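Local coordinates for protein hydroxylase (Rhodococcus sp., PDB 2OR0) that probably acts as a flavin-dependent hydroxylase of the acyl-CoA dehydrogenase superfamily, using reduced flavin and molecular oxygen to place one oxygen atom in its substrate, at residues A45-T50 with G203-G208; W128-Y133 with D159-A164; W152-G157 with T207-L212. All coordinates share one frame; numbering follows the deposited sequence. Where two conformers were deposited one is given.

Contact 1 (A45-T50 with G203-G208); sequences ADCRLT and GLRGTG
Cys47 lays its thiol over one face of the Arg205 guanidinium: SG stands 3.2 Å above that plane, displaced toward the rim, and NH1 is the guanidinium atom nearest to it. The sulfur turns away from the carbonyl carbon and lies beside its own backbone N (chi1 -61°), while the arginine chain bends at chi3 (63°) to turn a face of its guanidinium toward the sulfur. The far end of Arg205 is held elsewhere, NH2 meeting Val201 O and forming a salt bridge with Asp200. Cys47 itself ends helix 33-46 in a Schellman motif with positive phi, and its CA makes a C-H...O contact of 3.2 Å with Arg205 O. Beyond it, Cys47 O comes within 3.0 Å of Gly208 CA, where a side chain would clash; Gly208 also has positive phi. Leu49 brings CG to 3.5 Å from Gly206 O, and a water bridges the two backbones, accepting from Leu49 N at 3.1 Å and donating to Thr207 O at 2.8 Å. With no direct hydrogen bond between the segments, the join of helix end to loop depends on the bare backbones at Gly206 and Gly208 coming close and on the water that satisfies Leu49 N and Thr207 O.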
ATOM      1  N   ALA A  45      -0.459  19.713   6.386  1.00 32.74           N
ATOM      2  CA  ALA A  45      -0.937  20.614   7.429  1.00 33.25           C
ATOM      3  C   ALA A  45      -2.308  20.160   7.954  1.00 33.73           C
ATOM      4  O   ALA A  45      -2.559  20.217   9.165  1.00 34.09           O
ATOM      5  CB  ALA A  45      -0.988  22.049   6.904  1.00 33.39           C
ATOM      6  N   ASP A  46      -3.166  19.650   7.064  1.00 33.82           N
ATOM      7  CA  ASP A  46      -4.503  19.185   7.451  1.00 34.09           C
ATOM      8  C   ASP A  46      -4.514  17.787   8.048  1.00 33.65           C
ATOM      9  O   ASP A  46      -5.521  17.391   8.617  1.00 33.30           O
ATOM     10  CB  ASP A  46      -5.449  19.156   6.248  1.00 34.32           C
ATOM     11  CG  ASP A  46      -5.729  20.532   5.660  1.00 37.34           C
ATOM     12  OD1 ASP A  46      -5.441  21.567   6.319  1.00 38.23           O
ATOM     13  OD2 ASP A  46      -6.239  20.564   4.504  1.00 40.06           O
ATOM     14  N   CYS A  47      -3.423  17.033   7.868  1.00 33.37           N
ATOM     15  CA  CYS A  47      -3.373  15.590   8.171  1.00 33.23           C
ATOM     16  C   CYS A  47      -4.454  14.804   7.453  1.00 32.15           C
ATOM     17  O   CYS A  47      -5.065  13.902   8.034  1.00 32.19           O
ATOM     18  CB  CYS A  47      -3.451  15.316   9.687  1.00 33.50           C
ATOM     19  SG  CYS A  47      -2.099  16.055  10.572  1.00 37.74           S
ATOM     20  N   ARG A  48      -4.670  15.135   6.184  1.00 31.44           N
ATOM     21  CA  ARG A  48      -5.786  14.614   5.408  1.00 31.82           C
ATOM     22  C   ARG A  48      -5.576  15.130   3.998  1.00 30.99           C
ATOM     23  O   ARG A  48      -5.268  16.299   3.824  1.00 30.21           O
ATOM     24  CB  ARG A  48      -7.101  15.181   6.000  1.00 32.14           C
ATOM     25  CG  ARG A  48      -8.351  15.059   5.141  1.00 34.06           C
ATOM     26  CD  ARG A  48      -9.391  16.133   5.520  1.00 34.56           C
ATOM     27  NE  ARG A  48     -10.725  15.844   4.972  1.00 39.22           N
ATOM     28  CZ  ARG A  48     -11.127  16.116   3.731  1.00 41.90           C
ATOM     29  NH1 ARG A  48     -10.306  16.690   2.840  1.00 38.89           N
ATOM     30  NH2 ARG A  48     -12.377  15.796   3.371  1.00 45.98           N
ATOM     31  N   LEU A  49      -5.712  14.277   2.990  1.00 31.00           N
ATOM     32  CA  LEU A  49      -5.613  14.756   1.613  1.00 30.94           C
ATOM     33  C   LEU A  49      -6.662  15.832   1.395  1.00 31.76           C
ATOM     34  O   LEU A  49      -7.833  15.633   1.726  1.00 31.13           O
ATOM     35  CB  LEU A  49      -5.831  13.629   0.588  1.00 30.55           C
ATOM     36  CG  LEU A  49      -4.814  12.499   0.428  1.00 30.06           C
ATOM     37  CD1 LEU A  49      -5.280  11.467  -0.563  1.00 29.11           C
ATOM     38  CD2 LEU A  49      -3.432  13.031   0.014  1.00 30.96           C
ATOM     39  N   THR A  50      -6.243  16.975   0.862  1.00 32.36           N
ATOM     40  CA  THR A  50      -7.195  18.006   0.463  1.00 34.02           C
ATOM     41  C   THR A  50      -8.167  17.394  -0.566  1.00 34.49           C
ATOM     42  O   THR A  50      -7.870  16.363  -1.179  1.00 34.17           O
ATOM     43  CB  THR A  50      -6.491  19.242  -0.177  1.00 33.61           C
ATOM     44  OG1 THR A  50      -5.968  18.874  -1.454  1.00 35.14           O
ATOM     45  CG2 THR A  50      -5.349  19.770   0.695  1.00 33.46           C
ATOM     46  N   GLY A 203       5.038  11.158  10.145  1.00 25.77           N
ATOM     47  CA  GLY A 203       5.148  11.015   8.686  1.00 25.22           C
ATOM     48  C   GLY A 203       3.864  10.487   8.078  1.00 25.27           C
ATOM     49  O   GLY A 203       2.996  10.012   8.803  1.00 24.95           O
ATOM     50  N   LEU A 204       3.743  10.574   6.746  1.00 24.64           N
ATOM     51  CA  LEU A 204       2.512  10.226   6.034  1.00 24.79           C
ATOM     52  C   LEU A 204       1.289  10.926   6.652  1.00 26.26           C
ATOM     53  O   LEU A 204       0.171  10.356   6.690  1.00 25.72           O
ATOM     54  CB  LEU A 204       2.309   8.706   6.023  1.00 24.80           C
ATOM     55  CG  LEU A 204       3.239   7.917   5.083  1.00 24.80           C
ATOM     56  CD1 LEU A 204       2.960   6.424   5.208  1.00 22.53           C
ATOM     57  CD2 LEU A 204       3.030   8.436   3.635  1.00 23.42           C
ATOM     58  N   ARG A 205       1.519  12.153   7.143  1.00 26.98           N
ATOM     59  CA  ARG A 205       0.525  12.907   7.905  1.00 27.81           C
ATOM     60  C   ARG A 205      -0.666  13.100   7.003  1.00 27.89           C
ATOM     61  O   ARG A 205      -1.800  12.890   7.421  1.00 28.73           O
ATOM     62  CB  ARG A 205       1.089  14.251   8.410  1.00 26.72           C
ATOM     63  CG  ARG A 205       2.103  14.072   9.556  1.00 28.29           C
ATOM     64  CD  ARG A 205       2.771  15.375   9.992  1.00 29.40           C
ATOM     65  NE  ARG A 205       1.827  16.356  10.530  1.00 31.17           N
ATOM     66  CZ  ARG A 205       1.272  16.301  11.747  1.00 34.69           C
ATOM     67  NH1 ARG A 205       0.439  17.268  12.127  1.00 37.19           N
ATOM     68  NH2 ARG A 205       1.546  15.306  12.591  1.00 32.60           N
ATOM     69  N   GLY A 206      -0.375  13.410   5.742  1.00 27.48           N
ATOM     70  CA  GLY A 206      -1.372  13.719   4.734  1.00 26.79           C
ATOM     71  C   GLY A 206      -2.242  12.569   4.297  1.00 26.57           C
ATOM     72  O   GLY A 206      -3.191  12.795   3.561  1.00 28.08           O
ATOM     73  N   THR A 207      -1.937  11.346   4.731  1.00 26.59           N
ATOM     74  CA  THR A 207      -2.773  10.182   4.421  1.00 26.17           C
ATOM     75  C   THR A 207      -4.099  10.182   5.212  1.00 27.02           C
ATOM     76  O   THR A 207      -5.090   9.552   4.800  1.00 27.84           O
ATOM     77  CB  THR A 207      -2.024   8.840   4.640  1.00 26.99           C
ATOM     78  OG1 THR A 207      -1.697   8.656   6.027  1.00 24.88           O
ATOM     79  CG2 THR A 207      -0.727   8.778   3.787  1.00 24.24           C
ATOM     80  N   GLY A 208      -4.100  10.896   6.337  1.00 26.81           N
ATOM     81  CA  GLY A 208      -5.241  10.969   7.226  1.00 26.73           C
ATOM     82  C   GLY A 208      -5.685   9.591   7.622  1.00 26.10           C
ATOM     83  O   GLY A 208      -6.863   9.284   7.501  1.00 27.22           O
TER
HETATM   84  O   HOH W   1      -6.825  11.402   3.620  1.00 26.07           O

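Contact 2 (W128-Y133 with D159-A164); sequences WMASPY and DHCQWA
Cys161 SG sits at the apolar centre, 3.7 Å from Ala130 CB and also touching Trp128 CB, at the edge of the indole and near its plane. A chi1 of -62° turns the sulfur beside its own backbone N, opposite the carbonyl carbon, which puts it against both. Around it the backbones pair as parallel beta strands, Met129 beside Trp163 and Ala130 beside Ala164, where strands 129-130 and 163-170 lie side by side in the mixed sheet of this acyl-CoA dehydrogenase-like protein. Met129, a selenomethionine, and Trp163 share one face of the sheet, where CG of the former meets CB of the latter at 3.9 Å; helix 114-121 packs against both. Trp128 and His160 run side by side, CZ3 of the indole lying 3.7 Å from CB of the histidine, while Arg58 makes a cation-pi contact with the indole. Replacing Trp128 by an alanine is likely to open a gap beside His160 CB and leave the Arg58 charge without its aromatic mate. Farther out, the backbone takes over: Ala130 N donates to Trp163 O at 2.8 Å and a nearly straight 169°. Trp128 O receives Gln162 N at 3.0 Å, tilted 21° from the carbonyl plane, and a weak, longer bond from Trp163 N. At the polar edge one water accepts from Trp128 N at 3.0 Å and donates to His160 O at 2.9 Å.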
ATOM      1  N   TRP A 128     -14.555   4.694  -3.392  1.00 35.58           N
ATOM      2  CA  TRP A 128     -13.373   4.111  -2.735  1.00 34.25           C
ATOM      3  C   TRP A 128     -13.697   3.360  -1.454  1.00 34.04           C
ATOM      4  O   TRP A 128     -14.627   3.727  -0.715  1.00 33.25           O
ATOM      5  CB  TRP A 128     -12.344   5.192  -2.382  1.00 33.42           C
ATOM      6  CG  TRP A 128     -11.754   5.923  -3.533  1.00 34.01           C
ATOM      7  CD1 TRP A 128     -11.921   5.653  -4.873  1.00 32.93           C
ATOM      8  CD2 TRP A 128     -10.850   7.041  -3.457  1.00 33.41           C
ATOM      9  NE1 TRP A 128     -11.207   6.559  -5.630  1.00 32.38           N
ATOM     10  CE2 TRP A 128     -10.534   7.415  -4.790  1.00 33.09           C
ATOM     11  CE3 TRP A 128     -10.281   7.763  -2.395  1.00 33.30           C
ATOM     12  CZ2 TRP A 128      -9.663   8.488  -5.089  1.00 32.45           C
ATOM     13  CZ3 TRP A 128      -9.426   8.841  -2.688  1.00 32.70           C
ATOM     14  CH2 TRP A 128      -9.120   9.179  -4.032  1.00 33.46           C
HETATM   15  N   MSE A 129     -12.895   2.320  -1.194  1.00 33.52           N
HETATM   16  CA  MSE A 129     -12.913   1.605   0.067  1.00 33.84           C
HETATM   17  C   MSE A 129     -11.658   1.937   0.885  1.00 33.19           C
HETATM   18  O   MSE A 129     -10.546   2.007   0.337  1.00 32.14           O
HETATM   19  CB  MSE A 129     -12.980   0.095  -0.150  1.00 32.94           C
HETATM   20  CG  MSE A 129     -14.231  -0.399  -0.855  1.00 34.58           C
HETATM   21 SE   MSE A 129     -13.874  -2.159  -1.554  0.75 36.54          SE
HETATM   22  CE  MSE A 129     -13.270  -1.453  -3.292  1.00 35.66           C
ATOM     23  N   ALA A 130     -11.866   2.105   2.196  1.00 32.62           N
ATOM     24  CA  ALA A 130     -10.802   2.265   3.198  1.00 32.33           C
ATOM     25  C   ALA A 130     -10.482   0.937   3.852  1.00 32.08           C
ATOM     26  O   ALA A 130     -11.288  -0.003   3.817  1.00 33.29           O
ATOM     27  CB  ALA A 130     -11.211   3.300   4.283  1.00 31.67           C
ATOM     28  N   SER A 131      -9.287   0.855   4.420  1.00 31.63           N
ATOM     29  CA  SER A 131      -8.769  -0.261   5.194  0.50 31.38           C
ATOM     30  C   SER A 131      -8.926   0.066   6.693  1.00 30.79           C
ATOM     31  O   SER A 131      -9.564   1.058   7.067  1.00 31.36           O
ATOM     32  CB  SER A 131      -7.269  -0.440   4.844  0.50 31.41           C
ATOM     33  OG  SER A 131      -6.502   0.730   5.203  0.50 30.73           O
ATOM     34  N   PRO A 132      -8.232  -0.685   7.571  1.00 31.46           N
ATOM     35  CA  PRO A 132      -7.268  -1.799   7.500  1.00 31.52           C
ATOM     36  C   PRO A 132      -7.802  -3.218   7.568  1.00 32.62           C
ATOM     37  O   PRO A 132      -8.847  -3.484   8.170  1.00 32.95           O
ATOM     38  CB  PRO A 132      -6.408  -1.557   8.733  1.00 32.07           C
ATOM     39  CG  PRO A 132      -7.433  -1.096   9.754  1.00 31.09           C
ATOM     40  CD  PRO A 132      -8.429  -0.241   8.974  1.00 31.33           C
ATOM     41  N   TYR A 133      -7.022  -4.133   7.001  1.00 33.03           N
ATOM     42  CA  TYR A 133      -7.262  -5.564   7.140  1.00 33.22           C
ATOM     43  C   TYR A 133      -6.917  -6.133   8.510  1.00 33.31           C
ATOM     44  O   TYR A 133      -7.299  -7.263   8.789  1.00 33.44           O
ATOM     45  CB  TYR A 133      -6.451  -6.332   6.105  1.00 33.58           C
ATOM     46  CG  TYR A 133      -6.921  -6.110   4.692  1.00 34.32           C
ATOM     47  CD1 TYR A 133      -8.167  -6.553   4.280  1.00 33.96           C
ATOM     48  CD2 TYR A 133      -6.104  -5.457   3.760  1.00 35.67           C
ATOM     49  CE1 TYR A 133      -8.597  -6.361   2.969  1.00 33.63           C
ATOM     50  CE2 TYR A 133      -6.523  -5.273   2.430  1.00 36.19           C
ATOM     51  CZ  TYR A 133      -7.779  -5.734   2.044  1.00 34.73           C
ATOM     52  OH  TYR A 133      -8.221  -5.545   0.736  1.00 35.40           O
ATOM     53  N   ASP A 159     -11.284   9.592   5.007  1.00 31.61           N
ATOM     54  CA  ASP A 159     -12.207  10.706   4.763  1.00 33.22           C
ATOM     55  C   ASP A 159     -12.748  10.728   3.336  1.00 33.65           C
ATOM     56  O   ASP A 159     -13.763  11.380   3.061  1.00 33.09           O
ATOM     57  CB  ASP A 159     -11.527  12.054   5.045  1.00 33.54           C
ATOM     58  CG  ASP A 159     -11.183  12.240   6.519  1.00 35.72           C
ATOM     59  OD1 ASP A 159     -12.113  12.194   7.348  1.00 35.87           O
ATOM     60  OD2 ASP A 159      -9.985  12.423   6.848  1.00 39.49           O
ATOM     61  N   HIS A 160     -12.056  10.035   2.427  1.00 33.56           N
ATOM     62  CA  HIS A 160     -12.406  10.081   1.006  1.00 33.51           C
ATOM     63  C   HIS A 160     -13.043   8.774   0.523  1.00 33.72           C
ATOM     64  O   HIS A 160     -13.300   8.587  -0.677  1.00 34.29           O
ATOM     65  CB  HIS A 160     -11.158  10.447   0.197  1.00 33.28           C
ATOM     66  CG  HIS A 160     -10.624  11.808   0.515  1.00 32.81           C
ATOM     67  ND1 HIS A 160     -11.254  12.967   0.105  1.00 31.78           N
ATOM     68  CD2 HIS A 160      -9.530  12.201   1.218  1.00 31.65           C
ATOM     69  CE1 HIS A 160     -10.564  14.013   0.534  1.00 31.79           C
ATOM     70  NE2 HIS A 160      -9.515  13.575   1.208  1.00 30.90           N
ATOM     71  N   CYS A 161     -13.297   7.880   1.474  1.00 33.46           N
ATOM     72  CA  CYS A 161     -13.862   6.573   1.199  1.00 33.61           C
ATOM     73  C   CYS A 161     -15.304   6.486   1.715  1.00 34.25           C
ATOM     74  O   CYS A 161     -15.655   7.117   2.723  1.00 34.14           O
ATOM     75  CB  CYS A 161     -13.008   5.483   1.835  1.00 33.10           C
ATOM     76  SG  CYS A 161     -11.284   5.412   1.203  1.00 31.90           S
ATOM     77  N   GLN A 162     -16.123   5.702   1.016  1.00 34.41           N
ATOM     78  CA  GLN A 162     -17.541   5.543   1.350  1.00 34.65           C
ATOM     79  C   GLN A 162     -17.866   4.143   1.855  1.00 33.52           C
ATOM     80  O   GLN A 162     -18.996   3.868   2.246  1.00 34.27           O
ATOM     81  CB  GLN A 162     -18.428   5.956   0.161  1.00 35.40           C
ATOM     82  CG  GLN A 162     -18.539   7.497  -0.018  1.00 38.39           C
ATOM     83  CD  GLN A 162     -19.032   8.222   1.258  1.00 44.86           C
ATOM     84  OE1 GLN A 162     -20.081   7.871   1.838  1.00 45.43           O
ATOM     85  NE2 GLN A 162     -18.280   9.243   1.691  1.00 46.55           N
ATOM     86  N   TRP A 163     -16.869   3.268   1.847  1.00 31.96           N
ATOM     87  CA  TRP A 163     -16.980   1.917   2.379  1.00 31.54           C
ATOM     88  C   TRP A 163     -15.647   1.576   3.067  1.00 31.15           C
ATOM     89  O   TRP A 163     -14.624   2.204   2.784  1.00 30.13           O
ATOM     90  CB  TRP A 163     -17.242   0.897   1.263  1.00 31.30           C
ATOM     91  CG  TRP A 163     -18.586   1.046   0.562  1.00 32.32           C
ATOM     92  CD1 TRP A 163     -18.926   1.985  -0.371  1.00 31.70           C
ATOM     93  CD2 TRP A 163     -19.751   0.236   0.756  1.00 30.70           C
ATOM     94  NE1 TRP A 163     -20.230   1.808  -0.776  1.00 29.85           N
ATOM     95  CE2 TRP A 163     -20.763   0.747  -0.096  1.00 31.68           C
ATOM     96  CE3 TRP A 163     -20.042  -0.871   1.568  1.00 32.23           C
ATOM     97  CZ2 TRP A 163     -22.048   0.184  -0.159  1.00 31.05           C
ATOM     98  CZ3 TRP A 163     -21.308  -1.444   1.491  1.00 31.24           C
ATOM     99  CH2 TRP A 163     -22.294  -0.910   0.633  1.00 31.36           C
ATOM    100  N   ALA A 164     -15.659   0.571   3.937  1.00 31.00           N
ATOM    101  CA  ALA A 164     -14.426   0.087   4.550  1.00 32.04           C
ATOM    102  C   ALA A 164     -14.358  -1.400   4.413  1.00 32.17           C
ATOM    103  O   ALA A 164     -15.381  -2.071   4.505  1.00 32.30           O
ATOM    104  CB  ALA A 164     -14.365   0.461   6.015  1.00 32.10           C
TER
HETATM  105  O   HOH W   2     -15.464   7.324  -2.160  1.00 34.21           O

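Contact 3 (W152-G157 with T207-L212); sequences WSFSSG and TGSKDL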
ATOM      1  N   TRP A 152     -10.318   0.110  14.934  1.00 26.41           N
ATOM      2  CA  TRP A 152      -9.211  -0.153  14.020  1.00 27.71           C
ATOM      3  C   TRP A 152      -8.416   1.138  13.903  1.00 27.55           C
ATOM      4  O   TRP A 152      -8.980   2.206  14.038  1.00 27.67           O
ATOM      5  CB  TRP A 152      -9.725  -0.527  12.616  1.00 27.66           C
ATOM      6  CG  TRP A 152     -10.427  -1.867  12.530  1.00 28.91           C
ATOM      7  CD1 TRP A 152      -9.912  -3.038  12.054  1.00 29.11           C
ATOM      8  CD2 TRP A 152     -11.789  -2.149  12.909  1.00 29.15           C
ATOM      9  NE1 TRP A 152     -10.860  -4.036  12.119  1.00 28.64           N
ATOM     10  CE2 TRP A 152     -12.020  -3.519  12.640  1.00 29.20           C
ATOM     11  CE3 TRP A 152     -12.830  -1.375  13.431  1.00 29.07           C
ATOM     12  CZ2 TRP A 152     -13.263  -4.140  12.882  1.00 29.00           C
ATOM     13  CZ3 TRP A 152     -14.068  -1.996  13.680  1.00 29.29           C
ATOM     14  CH2 TRP A 152     -14.259  -3.369  13.413  1.00 28.10           C
ATOM     15  N   SER A 153      -7.123   1.036  13.635  1.00 27.89           N
ATOM     16  CA  SER A 153      -6.304   2.218  13.380  1.00 29.20           C
ATOM     17  C   SER A 153      -5.688   2.161  11.978  1.00 29.33           C
ATOM     18  O   SER A 153      -5.770   1.124  11.310  1.00 28.14           O
ATOM     19  CB  SER A 153      -5.204   2.305  14.448  1.00 29.29           C
ATOM     20  OG  SER A 153      -4.499   1.089  14.473  1.00 32.47           O
ATOM     21  N   PHE A 154      -5.059   3.264  11.549  1.00 29.67           N
ATOM     22  CA  PHE A 154      -4.341   3.327  10.269  1.00 30.48           C
ATOM     23  C   PHE A 154      -5.291   3.132   9.072  1.00 30.01           C
ATOM     24  O   PHE A 154      -4.947   2.428   8.122  1.00 29.37           O
ATOM     25  CB  PHE A 154      -3.192   2.292  10.222  1.00 31.29           C
ATOM     26  CG  PHE A 154      -1.903   2.773   9.531  1.00 36.33           C
ATOM     27  CD1 PHE A 154      -0.645   2.512  10.118  1.00 39.67           C
ATOM     28  CD2 PHE A 154      -1.923   3.417   8.275  1.00 38.95           C
ATOM     29  CE1 PHE A 154       0.567   2.909   9.470  1.00 39.93           C
ATOM     30  CE2 PHE A 154      -0.729   3.831   7.641  1.00 37.39           C
ATOM     31  CZ  PHE A 154       0.511   3.578   8.233  1.00 36.71           C
ATOM     32  N   SER A 155      -6.464   3.772   9.111  1.00 28.99           N
ATOM     33  CA  SER A 155      -7.393   3.714   7.974  1.00 29.41           C
ATOM     34  C   SER A 155      -7.036   4.776   6.928  1.00 29.31           C
ATOM     35  O   SER A 155      -7.603   5.862   6.920  1.00 29.55           O
ATOM     36  CB  SER A 155      -8.844   3.873   8.453  1.00 29.70           C
ATOM     37  OG  SER A 155      -9.768   3.737   7.377  1.00 30.94           O
ATOM     38  N   SER A 156      -6.088   4.459   6.037  1.00 29.59           N
ATOM     39  CA  SER A 156      -5.517   5.463   5.125  1.00 29.82           C
ATOM     40  C   SER A 156      -6.550   6.017   4.156  1.00 29.89           C
ATOM     41  O   SER A 156      -7.310   5.247   3.580  1.00 30.04           O
ATOM     42  CB  SER A 156      -4.346   4.857   4.322  1.00 30.11           C
ATOM     43  OG  SER A 156      -3.355   4.365   5.192  1.00 31.79           O
ATOM     44  N   GLY A 157      -6.557   7.340   3.957  1.00 30.72           N
ATOM     45  CA  GLY A 157      -7.453   7.980   2.983  1.00 30.97           C
ATOM     46  C   GLY A 157      -8.934   7.941   3.364  1.00 31.81           C
ATOM     47  O   GLY A 157      -9.795   8.239   2.543  1.00 32.61           O
ATOM     48  N   THR A 207      -1.937  11.346   4.731  1.00 26.59           N
ATOM     49  CA  THR A 207      -2.773  10.182   4.421  1.00 26.17           C
ATOM     50  C   THR A 207      -4.099  10.182   5.212  1.00 27.02           C
ATOM     51  O   THR A 207      -5.090   9.552   4.800  1.00 27.84           O
ATOM     52  CB  THR A 207      -2.024   8.840   4.640  1.00 26.99           C
ATOM     53  OG1 THR A 207      -1.697   8.656   6.027  1.00 24.88           O
ATOM     54  CG2 THR A 207      -0.727   8.778   3.787  1.00 24.24           C
ATOM     55  N   GLY A 208      -4.100  10.896   6.337  1.00 26.81           N
ATOM     56  CA  GLY A 208      -5.241  10.969   7.226  1.00 26.73           C
ATOM     57  C   GLY A 208      -5.685   9.591   7.622  1.00 26.10           C
ATOM     58  O   GLY A 208      -6.863   9.284   7.501  1.00 27.22           O
ATOM     59  N   SER A 209      -4.748   8.772   8.117  1.00 26.06           N
ATOM     60  CA  SER A 209      -5.012   7.390   8.463  1.00 24.96           C
ATOM     61  C   SER A 209      -5.606   7.243   9.877  1.00 25.39           C
ATOM     62  O   SER A 209      -5.028   6.602  10.764  1.00 25.57           O
ATOM     63  CB  SER A 209      -3.753   6.544   8.284  1.00 25.39           C
ATOM     64  OG  SER A 209      -3.233   6.670   6.967  1.00 24.75           O
ATOM     65  N   LYS A 210      -6.793   7.806  10.040  1.00 25.60           N
ATOM     66  CA  LYS A 210      -7.514   7.871  11.324  1.00 26.44           C
ATOM     67  C   LYS A 210      -8.043   6.516  11.800  1.00 26.83           C
ATOM     68  O   LYS A 210      -8.085   5.553  11.022  1.00 26.28           O
ATOM     69  CB  LYS A 210      -8.655   8.895  11.213  1.00 25.84           C
ATOM     70  CG  LYS A 210      -8.164  10.348  11.109  1.00 26.66           C
ATOM     71  CD  LYS A 210      -9.277  11.247  10.580  1.00 29.12           C
ATOM     72  CE  LYS A 210      -8.785  12.615  10.175  1.00 34.76           C
ATOM     73  NZ  LYS A 210      -9.918  13.363   9.551  1.00 38.38           N
ATOM     74  N   ASP A 211      -8.375   6.443  13.094  1.00 26.92           N
ATOM     75  CA  ASP A 211      -9.066   5.303  13.675  1.00 27.91           C
ATOM     76  C   ASP A 211     -10.522   5.260  13.204  1.00 28.31           C
ATOM     77  O   ASP A 211     -11.143   6.305  12.961  1.00 28.47           O
ATOM     78  CB  ASP A 211      -9.071   5.396  15.213  1.00 27.76           C
ATOM     79  CG  ASP A 211      -7.694   5.109  15.845  1.00 29.95           C
ATOM     80  OD1 ASP A 211      -6.635   5.089  15.139  1.00 30.32           O
ATOM     81  OD2 ASP A 211      -7.674   4.915  17.079  1.00 29.58           O
ATOM     82  N   LEU A 212     -11.060   4.052  13.113  1.00 28.89           N
ATOM     83  CA  LEU A 212     -12.485   3.825  12.883  1.00 28.55           C
ATOM     84  C   LEU A 212     -13.051   3.020  14.049  1.00 28.61           C
ATOM     85  O   LEU A 212     -12.406   2.095  14.530  1.00 27.98           O
ATOM     86  CB  LEU A 212     -12.706   3.000  11.599  1.00 28.90           C
ATOM     87  CG  LEU A 212     -12.210   3.420  10.205  1.00 30.25           C
ATOM     88  CD1 LEU A 212     -12.821   2.521   9.135  1.00 30.27           C
ATOM     89  CD2 LEU A 212     -12.481   4.885   9.876  1.00 31.78           C
TER
HETATM   90  O   HOH W   3      -4.858   5.504  13.137  1.00 27.63           O
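Trp152 and Leu212 satisfy each other's backbone twice over: Trp152 N donates to Leu212 O at 2.9 Å, nearly along the C=O axis, and Leu212 N returns a bond to Trp152 O. Leu212 O also lies in the plane of the Trp152 ring, at its edge, while the indole NE1 finds its acceptor in Gly167 O. Next along, a single water links three groups, accepting from Phe154 N at 2.8 Å and donating to Ser209 O and Asp211 OD1. The other carboxylate oxygen, OD2, is paired with Arg151. Ser155 N donates a single bond to Lys210 O at 3.1 Å. The two Trp152-Leu212 bonds mark an antiparallel pairing of strands 145-155 and 210-214 within the mixed sheet, irregular around Phe154, which has positive phi; Ser155 and Ser209 each centre an inverse gamma turn. Ser155 OG, anti to the backbone N (chi1 -176°), packs 3.7 Å from Leu212 CD1 and bonds to Ser131 O and Thr158 OG1. Ser156 OG and Ser209 OG are hydrogen-bonded at 2.9 Å, either able to donate, and Trp97 NE1 supplies a further bond to Ser156 OG. The Phe154 ring lies beside this pair, Ser156 OG at its edge and in its plane, CD2 3.6 Å from Ser209 CB. Gly157 N donates to Thr207 O at 2.8 Å.

How the contacts relate
Contacts 2 and 3 are buried and belong to the same mixed sheet, one by parallel and the other by antiparallel pairing; contact 1 is only partly buried and joins the end of helix 33-46 to a loop. The chemistry follows: direct backbone hydrogen bonds dominate the two sheet contacts, whereas contact 1 has none across its segments. Thr207 and Gly208 belong to both contacts 1 and 3, so one loop meets the helix end and then enters strand 210-214. Contact 2 reaches each of the others: His160 NE2 probably bonds to Leu49 O of contact 1, and Asp159 forms a salt bridge with Lys210 of contact 3.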